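Local coordinates for protein pheromone from Euplotes raikovi Er-13 (Euplotes raikovi, PDB 6E6N) that acts as a secreted mating pheromone, probably signalling between cells of this ciliate through cell-surface receptors, at residues A[6-10]-A[33-38]. Residues are numbered along the deposited sequence.
Sequences AAQQC and YIWNNC
In the small three-helix fold of this mating pheromone, helix 2-8 and helix 24-37 bring their C-terminal ends together, a worked example of helix ends joined by a disulfide. Helix 2-8 finishes within 6-10, where Cys10 takes positive phi (58/47) and a Schellman motif closes the last turn, with Cys10 N donating to Ala7 O at 2.9 Å. Helix 24-37 runs through 33-37 to the C-terminal Cys38, Asn37 N bonding to Tyr33 O at 2.8 Å. The two ends meet with the CA atoms of Cys10 and Cys38 5.7 Å apart, and no direct hydrogen bond crosses between the segments. Both cysteines adopt m rotamers; Cys10 SG and Cys38 SG are bonded at 2.0 Å, with chi3 of -75°, a left-handed twist. Beside the bridge, Tyr33, with chi1 t, lies against helix 2-8: its CD2 is 3.8 Å from Ala7 CB, and Ala7 O approaches the ring edge, 3.2 Å from CE2. The buried Ile34 places CG2 4.0 Å from Ala7 O and 4.3 Å from Cys10 CA, while its side chain also touches Glu13 and Cys16 of helix 13-20, so all three helices converge here. At the exposed margin one water links the helices, donating to Gln8 O at 2.8 Å and lying 2.7 Å from Tyr33 OH.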
loop_
_atom_site.group_PDB
_atom_site.type_symbol
_atom_site.label_atom_id
_atom_site.label_comp_id
_atom_site.label_asym_id
_atom_site.label_seq_id
_atom_site.Cartn_x
_atom_site.Cartn_y
_atom_site.Cartn_z
ATOM N N ALA A 6 1.148 0.441 -5.971
ATOM C CA ALA A 6 0.359 -0.659 -5.379
ATOM C C ALA A 6 -0.941 -0.176 -4.817
ATOM O O ALA A 6 -1.987 -0.764 -5.028
ATOM C CB ALA A 6 1.226 -1.368 -4.316
ATOM N N ALA A 7 -0.884 0.948 -4.060
ATOM C CA ALA A 7 -2.076 1.536 -3.474
ATOM C C ALA A 7 -3.064 1.958 -4.572
ATOM O O ALA A 7 -4.280 1.644 -4.443
ATOM C CB ALA A 7 -1.731 2.707 -2.562
ATOM N N GLN A 8 -2.583 2.602 -5.629
ATOM C CA GLN A 8 -3.473 3.199 -6.603
ATOM C C GLN A 8 -4.191 2.094 -7.361
ATOM O O GLN A 8 -5.358 2.237 -7.739
ATOM C CB GLN A 8 -2.694 4.088 -7.577
ATOM C CG GLN A 8 -3.578 4.691 -8.642
ATOM C CD GLN A 8 -3.903 3.855 -9.847
ATOM O OE1 GLN A 8 -3.230 2.865 -10.161
ATOM N NE2 GLN A 8 -4.920 4.299 -10.578
ATOM N N GLN A 9 -3.480 0.986 -7.555
ATOM C CA GLN A 9 -4.004 -0.198 -8.215
ATOM C C GLN A 9 -4.948 -1.035 -7.307
ATOM O O GLN A 9 -5.492 -2.024 -7.766
ATOM C CB GLN A 9 -2.783 -1.042 -8.663
ATOM C CG GLN A 9 -1.974 -0.408 -9.790
ATOM C CD GLN A 9 -2.691 -0.486 -11.105
ATOM O OE1 GLN A 9 -2.986 -1.587 -11.579
ATOM N NE2 GLN A 9 -3.001 0.674 -11.709
ATOM N N CYS A 10 -5.200 -0.609 -6.069
ATOM C CA CYS A 10 -6.073 -1.368 -5.184
ATOM C C CYS A 10 -5.606 -2.794 -4.955
ATOM O O CYS A 10 -6.367 -3.785 -5.059
ATOM C CB CYS A 10 -7.544 -1.245 -5.615
ATOM S SG CYS A 10 -8.255 0.435 -5.388
ATOM N N TYR A 33 -5.106 3.739 2.468
ATOM C CA TYR A 33 -5.653 4.011 1.142
ATOM C C TYR A 33 -6.558 2.922 0.665
ATOM O O TYR A 33 -7.690 3.205 0.219
ATOM C CB TYR A 33 -4.554 4.284 0.132
ATOM C CG TYR A 33 -5.137 4.677 -1.236
ATOM C CD1 TYR A 33 -5.561 5.963 -1.462
ATOM C CD2 TYR A 33 -5.369 3.737 -2.210
ATOM C CE1 TYR A 33 -6.190 6.329 -2.651
ATOM C CE2 TYR A 33 -5.978 4.101 -3.431
ATOM C CZ TYR A 33 -6.377 5.420 -3.631
ATOM O OH TYR A 33 -7.002 5.785 -4.795
ATOM N N ILE A 34 -6.098 1.674 0.691
ATOM C CA ILE A 34 -6.930 0.589 0.140
ATOM C C ILE A 34 -8.166 0.302 0.978
ATOM O O ILE A 34 -9.211 -0.057 0.461
ATOM C CB ILE A 34 -6.161 -0.716 -0.167
ATOM C CG1 ILE A 34 -5.680 -1.416 1.120
ATOM C CG2 ILE A 34 -5.056 -0.447 -1.150
ATOM C CD1 ILE A 34 -5.090 -2.808 0.873
ATOM N N TRP A 35 -8.075 0.525 2.277
ATOM C CA TRP A 35 -9.218 0.306 3.130
ATOM C C TRP A 35 -10.260 1.369 2.930
ATOM O O TRP A 35 -11.434 1.073 3.067
ATOM C CB TRP A 35 -8.766 0.267 4.562
ATOM C CG TRP A 35 -7.963 -0.976 4.889
ATOM C CD1 TRP A 35 -7.914 -2.126 4.196
ATOM C CD2 TRP A 35 -7.115 -1.134 6.012
ATOM N NE1 TRP A 35 -7.067 -3.028 4.837
ATOM C CE2 TRP A 35 -6.593 -2.441 5.968
ATOM C CE3 TRP A 35 -6.790 -0.305 7.097
ATOM C CZ2 TRP A 35 -5.726 -2.931 6.922
ATOM C CZ3 TRP A 35 -5.919 -0.812 8.081
ATOM C CH2 TRP A 35 -5.400 -2.114 7.960
ATOM N N ASN A 36 -9.851 2.612 2.581
ATOM C CA ASN A 36 -10.782 3.730 2.439
ATOM C C ASN A 36 -11.299 3.881 1.030
ATOM O O ASN A 36 -12.423 4.294 0.793
ATOM C CB ASN A 36 -10.152 5.049 2.895
ATOM C CG ASN A 36 -11.194 6.150 3.109
ATOM O OD1 ASN A 36 -12.328 5.884 3.554
ATOM N ND2 ASN A 36 -10.843 7.386 2.748
ATOM N N ASN A 37 -10.472 3.597 0.061
ATOM C CA ASN A 37 -10.752 3.924 -1.324
ATOM C C ASN A 37 -10.942 2.736 -2.277
ATOM O O ASN A 37 -11.215 2.937 -3.451
ATOM C CB ASN A 37 -9.656 4.871 -1.850
ATOM C CG ASN A 37 -9.618 6.175 -1.070
ATOM O OD1 ASN A 37 -10.544 6.993 -1.139
ATOM N ND2 ASN A 37 -8.626 6.313 -0.222
ATOM N N CYS A 38 -10.849 1.513 -1.788
ATOM C CA CYS A 38 -10.879 0.327 -2.676
ATOM C C CYS A 38 -11.881 -0.671 -2.172
ATOM O O CYS A 38 -12.407 -1.400 -3.013
ATOM C CB CYS A 38 -9.513 -0.356 -2.764
ATOM S SG CYS A 38 -8.161 0.677 -3.365
ATOM O OXT CYS A 38 -12.155 -0.734 -0.961
HETATM O O HOH W 1 -7.083 4.233 -6.958
#